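PDB 5Y1A: 35 kDa hemin binding protein from Porphyromonas gingivalis, which probably binds hemin, pairs a thioredoxin-like domain with immunoglobulin-like beta-sandwich domains, and is a cargo of the type IX secretion system. Local coordinates for residues Phe77-Asp82 and Tyr202-Thr207; Ala182-Asn187 and Phe235-Phe240. All coordinates share one frame; numbering follows the deposited sequence.

Contact 1. Residues Phe77-Asp82 and Tyr202-Thr207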
loop_
_atom_site.group_PDB
_atom_site.type_symbol
_atom_site.label_atom_id
_atom_site.label_comp_id
_atom_site.label_asym_id
_atom_site.label_seq_id
_atom_site.Cartn_x
_atom_site.Cartn_y
_atom_site.Cartn_z
ATOM N N PHE A 77 -7.159 5.289 3.503
ATOM C CA PHE A 77 -7.771 6.567 3.129
ATOM C C PHE A 77 -7.663 6.686 1.624
ATOM O O PHE A 77 -6.562 6.583 1.069
ATOM C CB PHE A 77 -7.081 7.746 3.816
ATOM C CG PHE A 77 -7.386 7.832 5.290
ATOM C CD1 PHE A 77 -8.297 8.782 5.772
ATOM C CD2 PHE A 77 -6.782 6.943 6.193
ATOM C CE1 PHE A 77 -8.633 8.839 7.146
ATOM C CE2 PHE A 77 -7.085 7.000 7.565
ATOM C CZ PHE A 77 -8.013 7.946 8.051
ATOM N N VAL A 78 -8.807 6.924 0.978
ATOM C CA VAL A 78 -8.911 6.966 -0.481
ATOM C C VAL A 78 -9.269 8.397 -0.848
ATOM O O VAL A 78 -10.309 8.910 -0.424
ATOM C CB VAL A 78 -10.034 6.032 -0.987
ATOM C CG1 VAL A 78 -10.177 6.156 -2.503
ATOM C CG2 VAL A 78 -9.760 4.552 -0.598
ATOM N N HIS A 79 -8.389 9.046 -1.601
ATOM C CA HIS A 79 -8.567 10.457 -1.944
ATOM C C HIS A 79 -9.324 10.646 -3.245
ATOM O O HIS A 79 -9.183 9.836 -4.153
ATOM C CB HIS A 79 -7.204 11.121 -2.041
ATOM C CG HIS A 79 -6.644 11.519 -0.710
ATOM N ND1 HIS A 79 -6.597 12.826 -0.288
ATOM C CD2 HIS A 79 -6.168 10.773 0.316
ATOM C CE1 HIS A 79 -6.093 12.876 0.932
ATOM N NE2 HIS A 79 -5.832 11.644 1.327
ATOM N N TYR A 80 -10.112 11.722 -3.337
ATOM C CA TYR A 80 -10.762 12.052 -4.599
ATOM C C TYR A 80 -10.799 13.540 -4.901
ATOM O O TYR A 80 -10.978 14.376 -3.997
ATOM C CB TYR A 80 -12.172 11.461 -4.667
ATOM C CG TYR A 80 -12.733 11.432 -6.076
ATOM C CD1 TYR A 80 -12.129 10.635 -7.044
ATOM C CD2 TYR A 80 -13.872 12.162 -6.429
ATOM C CE1 TYR A 80 -12.603 10.562 -8.329
ATOM C CE2 TYR A 80 -14.377 12.099 -7.771
ATOM C CZ TYR A 80 -13.715 11.277 -8.691
ATOM O OH TYR A 80 -14.100 11.118 -10.007
ATOM N N ASN A 81 -10.665 13.874 -6.190
ATOM C CA ASN A 81 -10.733 15.288 -6.624
ATOM C C ASN A 81 -9.743 16.192 -5.892
ATOM O O ASN A 81 -10.090 17.288 -5.433
ATOM C CB ASN A 81 -12.156 15.855 -6.554
ATOM C CG ASN A 81 -13.033 15.380 -7.706
ATOM O OD1 ASN A 81 -12.542 14.742 -8.629
ATOM N ND2 ASN A 81 -14.334 15.666 -7.635
ATOM N N ASP A 82 -8.506 15.725 -5.774
ATOM C CA ASP A 82 -7.489 16.519 -5.101
ATOM C C ASP A 82 -6.105 16.242 -5.664
ATOM O O ASP A 82 -5.988 15.552 -6.662
ATOM C CB ASP A 82 -7.579 16.395 -3.555
ATOM C CG ASP A 82 -7.077 15.049 -2.995
ATOM O OD1 ASP A 82 -6.547 14.210 -3.760
ATOM O OD2 ASP A 82 -7.220 14.867 -1.763
ATOM N N TYR A 202 0.414 18.505 10.591
ATOM C CA TYR A 202 -0.492 17.426 10.156
ATOM C C TYR A 202 0.173 16.592 9.071
ATOM O O TYR A 202 0.870 17.128 8.188
ATOM C CB TYR A 202 -1.840 17.989 9.664
ATOM C CG TYR A 202 -2.673 16.957 8.880
ATOM C CD1 TYR A 202 -3.658 16.190 9.517
ATOM C CD2 TYR A 202 -2.424 16.725 7.527
ATOM C CE1 TYR A 202 -4.420 15.221 8.800
ATOM C CE2 TYR A 202 -3.159 15.765 6.803
ATOM C CZ TYR A 202 -4.132 15.014 7.440
ATOM O OH TYR A 202 -4.807 14.075 6.697
ATOM N N LEU A 203 -0.061 15.277 9.125
ATOM C CA LEU A 203 0.364 14.356 8.063
ATOM C C LEU A 203 -0.764 13.383 7.723
ATOM O O LEU A 203 -1.532 12.993 8.593
ATOM C CB LEU A 203 1.594 13.527 8.500
ATOM C CG LEU A 203 2.862 14.376 8.757
ATOM C CD1 LEU A 203 3.906 13.539 9.488
ATOM C CD2 LEU A 203 3.418 15.009 7.499
ATOM N N HIS A 204 -0.840 12.966 6.459
ATOM C CA HIS A 204 -1.779 11.890 6.107
ATOM C C HIS A 204 -1.254 10.581 6.681
ATOM O O HIS A 204 -0.044 10.428 6.887
ATOM C CB HIS A 204 -1.934 11.754 4.580
ATOM C CG HIS A 204 -2.584 12.926 3.930
ATOM N ND1 HIS A 204 -2.140 13.461 2.740
ATOM C CD2 HIS A 204 -3.642 13.675 4.309
ATOM C CE1 HIS A 204 -2.918 14.478 2.408
ATOM N NE2 HIS A 204 -3.837 14.624 3.343
ATOM N N GLN A 205 -2.160 9.642 6.975
ATOM C CA GLN A 205 -1.765 8.309 7.408
ATOM C C GLN A 205 -2.539 7.250 6.619
ATOM O O GLN A 205 -3.649 7.526 6.172
ATOM C CB GLN A 205 -2.094 8.111 8.889
ATOM C CG GLN A 205 -1.435 9.101 9.812
ATOM C CD GLN A 205 0.070 9.013 9.816
ATOM O OE1 GLN A 205 0.647 8.028 9.341
ATOM N NE2 GLN A 205 0.727 10.032 10.401
ATOM N N HIS A 206 -1.951 6.064 6.470
ATOM C CA HIS A 206 -2.647 4.896 5.912
ATOM C C HIS A 206 -3.284 5.248 4.548
ATOM O O HIS A 206 -4.402 4.840 4.251
ATOM C CB HIS A 206 -3.734 4.398 6.895
ATOM C CG HIS A 206 -3.282 4.357 8.323
ATOM N ND1 HIS A 206 -2.260 3.538 8.752
ATOM C CD2 HIS A 206 -3.711 5.036 9.419
ATOM C CE1 HIS A 206 -2.074 3.714 10.053
ATOM N NE2 HIS A 206 -2.927 4.629 10.475
ATOM N N THR A 207 -2.541 5.980 3.713
ATOM C CA THR A 207 -3.136 6.597 2.520
ATOM C C THR A 207 -2.845 5.753 1.270
ATOM O O THR A 207 -1.699 5.409 0.993
ATOM C CB THR A 207 -2.626 8.032 2.412
ATOM O OG1 THR A 207 -3.108 8.753 3.559
ATOM C CG2 THR A 207 -3.110 8.731 1.124
HETATM O O HOH W 1 -5.304 10.562 3.612
#
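At the end of strand 73-79 in the thioredoxin-like domain, a beta-sandwich loop docks through a single beta bridge between Phe77 and Thr207, whose CA atoms lie 4.7 Å apart. The bridge includes the hydrogen bond from Phe77 N to His206 O, 2.9 Å long and somewhat bent (143° at the hydrogen), with the donor in the carbonyl plane. Phe77 also has a backbone bond to Val208, so Thr207 and Val208 adjoin the parallel pair formed by 73-79 and 34-44. His206, with its positive phi, forms a G1 beta bulge with Thr207, both facing Lys186. The Phe77 ring, its CG anti to the carbonyl carbon, lies beside the loop: its CD2 is 3.2 Å from Gln205 O, while His206 O sits at the ring edge.

Further along, His79 and His204 make a T-shaped pair with planes at 65°. His79 brings the CE1 corner of its edge over one face of His204, nearer the rim than the centre, and CE1 is 3.7 Å from His204 NE2. Two partners lying in the plane of the His79 ring, at its two nitrogens, fix its rotation. Its ND1 donates almost straight to Asp82 OD2 (2.6 Å, 173°), on the syn lone pair of that oxygen, and its NE2 meets a water that also binds Thr207 OG1. Asp82 OD2 additionally accepts from Glu46 N, while OD1 caps the following helix at Ile84 N. The carboxylate could therefore stabilise a positive charge on His79, though the nearby His204, whose NE2 is hydrogen-bonded to Gln195 OE1, would oppose it if protonated. The other branch of Thr207, CG2, packs obliquely against the same ring, 3.8 Å from His79 CD2.

Contact 2. Residues Ala182-Asn187 and Phe235-Phe240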
loop_
_atom_site.group_PDB
_atom_site.type_symbol
_atom_site.label_atom_id
_atom_site.label_comp_id
_atom_site.label_asym_id
_atom_site.label_seq_id
_atom_site.Cartn_x
_atom_site.Cartn_y
_atom_site.Cartn_z
ATOM N N ALA A 182 -4.936 -5.504 -3.379
ATOM C CA ALA A 182 -3.834 -5.088 -2.507
ATOM C C ALA A 182 -3.525 -3.608 -2.748
ATOM O O ALA A 182 -3.492 -3.124 -3.913
ATOM C CB ALA A 182 -2.591 -5.956 -2.736
ATOM N N TYR A 183 -3.278 -2.912 -1.646
ATOM C CA TYR A 183 -2.911 -1.506 -1.650
ATOM C C TYR A 183 -1.494 -1.321 -1.109
ATOM O O TYR A 183 -1.062 -2.034 -0.184
ATOM C CB TYR A 183 -3.836 -0.672 -0.729
ATOM C CG TYR A 183 -5.308 -0.661 -1.054
ATOM C CD1 TYR A 183 -5.777 -0.828 -2.369
ATOM C CD2 TYR A 183 -6.246 -0.406 -0.039
ATOM C CE1 TYR A 183 -7.175 -0.768 -2.640
ATOM C CE2 TYR A 183 -7.608 -0.350 -0.295
ATOM C CZ TYR A 183 -8.074 -0.539 -1.594
ATOM O OH TYR A 183 -9.439 -0.489 -1.838
ATOM N N VAL A 184 -0.778 -0.358 -1.696
ATOM C CA VAL A 184 0.393 0.214 -1.027
ATOM C C VAL A 184 -0.084 1.486 -0.297
ATOM O O VAL A 184 -0.649 2.392 -0.919
ATOM C CB VAL A 184 1.538 0.543 -2.003
ATOM C CG1 VAL A 184 2.779 1.011 -1.181
ATOM C CG2 VAL A 184 1.906 -0.712 -2.855
ATOM N N LEU A 185 0.155 1.523 1.014
ATOM C CA LEU A 185 -0.337 2.566 1.923
ATOM C C LEU A 185 0.851 3.376 2.398
ATOM O O LEU A 185 1.861 2.801 2.748
ATOM C CB LEU A 185 -1.058 1.931 3.135
ATOM C CG LEU A 185 -2.243 1.032 2.743
ATOM C CD1 LEU A 185 -2.821 0.338 3.989
ATOM C CD2 LEU A 185 -3.313 1.863 2.036
ATOM N N LYS A 186 0.722 4.698 2.392
ATOM C CA LYS A 186 1.809 5.603 2.802
ATOM C C LYS A 186 1.423 6.303 4.103
ATOM O O LYS A 186 0.352 6.923 4.182
ATOM C CB LYS A 186 2.078 6.634 1.706
ATOM C CG LYS A 186 3.262 7.582 1.984
ATOM C CD LYS A 186 4.593 6.834 1.940
ATOM C CE LYS A 186 5.788 7.721 2.315
ATOM N NZ LYS A 186 5.921 7.913 3.781
ATOM N N ASN A 187 2.294 6.187 5.112
ATOM C CA ASN A 187 2.105 6.846 6.425
ATOM C C ASN A 187 3.005 8.047 6.550
ATOM O O ASN A 187 3.946 8.197 5.745
ATOM C CB ASN A 187 2.369 5.870 7.560
ATOM C CG ASN A 187 1.487 4.643 7.466
ATOM O OD1 ASN A 187 0.268 4.759 7.260
ATOM N ND2 ASN A 187 2.090 3.461 7.603
ATOM N N PHE A 235 6.434 -4.898 -8.169
ATOM C CA PHE A 235 6.056 -3.512 -8.500
ATOM C C PHE A 235 7.106 -2.481 -8.070
ATOM O O PHE A 235 7.667 -2.578 -6.983
ATOM C CB PHE A 235 4.707 -3.166 -7.810
ATOM C CG PHE A 235 4.712 -3.399 -6.297
ATOM C CD1 PHE A 235 4.919 -2.341 -5.408
ATOM C CD2 PHE A 235 4.512 -4.685 -5.775
ATOM C CE1 PHE A 235 4.962 -2.552 -4.022
ATOM C CE2 PHE A 235 4.547 -4.921 -4.381
ATOM C CZ PHE A 235 4.767 -3.857 -3.497
ATOM N N LYS A 236 7.338 -1.488 -8.926
ATOM C CA LYS A 236 8.139 -0.302 -8.594
ATOM C C LYS A 236 7.252 0.740 -7.900
ATOM O O LYS A 236 6.179 1.069 -8.412
ATOM C CB LYS A 236 8.689 0.296 -9.889
ATOM C CG LYS A 236 9.394 1.656 -9.766
ATOM C CD LYS A 236 10.034 2.088 -11.108
ATOM C CE LYS A 236 10.524 0.886 -11.934
ATOM N NZ LYS A 236 11.537 1.175 -13.016
ATOM N N LEU A 237 7.693 1.285 -6.772
ATOM C CA LEU A 237 6.887 2.326 -6.091
ATOM C C LEU A 237 6.647 3.502 -7.054
ATOM O O LEU A 237 7.571 3.944 -7.737
ATOM C CB LEU A 237 7.536 2.821 -4.809
ATOM C CG LEU A 237 7.722 1.778 -3.689
ATOM C CD1 LEU A 237 8.248 2.467 -2.432
ATOM C CD2 LEU A 237 6.417 1.059 -3.359
ATOM N N ASP A 238 5.392 3.946 -7.121
ATOM C CA ASP A 238 4.933 4.999 -8.032
ATOM C C ASP A 238 5.344 6.404 -7.547
ATOM O O ASP A 238 4.493 7.241 -7.243
ATOM C CB ASP A 238 3.405 4.930 -8.152
ATOM C CG ASP A 238 2.906 3.914 -9.192
ATOM O OD1 ASP A 238 3.737 3.329 -9.945
ATOM O OD2 ASP A 238 1.651 3.736 -9.278
ATOM N N GLY A 239 6.639 6.679 -7.444
ATOM C CA GLY A 239 7.066 8.055 -7.210
ATOM C C GLY A 239 6.837 8.580 -5.810
ATOM O O GLY A 239 6.527 9.758 -5.602
ATOM N N PHE A 240 6.958 7.685 -4.837
ATOM C CA PHE A 240 6.995 8.090 -3.456
ATOM C C PHE A 240 8.028 7.250 -2.756
ATOM O O PHE A 240 8.431 6.177 -3.261
ATOM C CB PHE A 240 5.612 7.952 -2.774
ATOM C CG PHE A 240 4.987 6.583 -2.900
ATOM C CD1 PHE A 240 5.119 5.636 -1.896
ATOM C CD2 PHE A 240 4.216 6.265 -4.021
ATOM C CE1 PHE A 240 4.497 4.371 -2.012
ATOM C CE2 PHE A 240 3.585 5.025 -4.133
ATOM C CZ PHE A 240 3.738 4.079 -3.151
#
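Val184 inserts its two methyl groups among three side chains of 235-240, the end of strand 228-235 and the loop after it, and each methyl has its own aromatic partner. CG2 meets Phe235 tip to tip, 3.8 Å from CE1, approaching the ring obliquely. CG1, which is anti to the backbone N (chi1 -174°), points to the rim of Phe240 and lies close to that ring's plane, 3.8 Å from CZ. The same methyl has Leu237 CD2 at 4.2 Å, a looser contact made by the end of the leucine.

Both phenylalanines hold CG between the backbone N and the carbonyl carbon, the crowded position (chi1 55° in Phe235 and 54° in Phe240). Their rings extend toward the strand, and side chains bridge the 8.5 Å between Lys186 CA and Phe240 CA. Two residues along the strand, Lys186 slides past Phe240 in the opposite direction, with CD 4.1 Å from CD1. Bends at chi2 and chi4 turn its amino group back, so that NZ donates to Asn187 O at 2.8 Å, nearly along the carbonyl axis; NZ also bonds Lys243 O. The lysine thus gives its aliphatic part to the apolar patch and its charge to main-chain oxygens.

Phe235 also touches Cys161 and Ala163 of the neighbouring strand in its own sheet, whereas Phe240 rests on Leu209 and Thr245, on the strands flanking 179-186. Residues 235-240 thus begin a connection crossing from one sheet to the other, with side chains filling in against the facing sheet, consistent with an immunoglobulin-like beta-sandwich.

Strand 179-186 and its continuation tie the two contacts together: Thr207 O probably accepts from Lys186 N at 2.9 Å, and His206 N probably donates to Asn187 OD1 at 2.7 Å. The centres of contact 1 and contact 2 are about 13 Å apart. Contact 1 is the buried one and joins two domains, using main-chain bonding, paired imidazoles, a carboxylate and a water. Contact 2, nearer the centre of the chain yet only partly buried, stays within the beta-sandwich and relies on methyl and phenyl packing. Thus 202-207, leading into strand 207-220, carries the edge of the sheet holding 182-187 to the thioredoxin-like domain, while 235-240 packs over Val184 and Lys186 on part of one face.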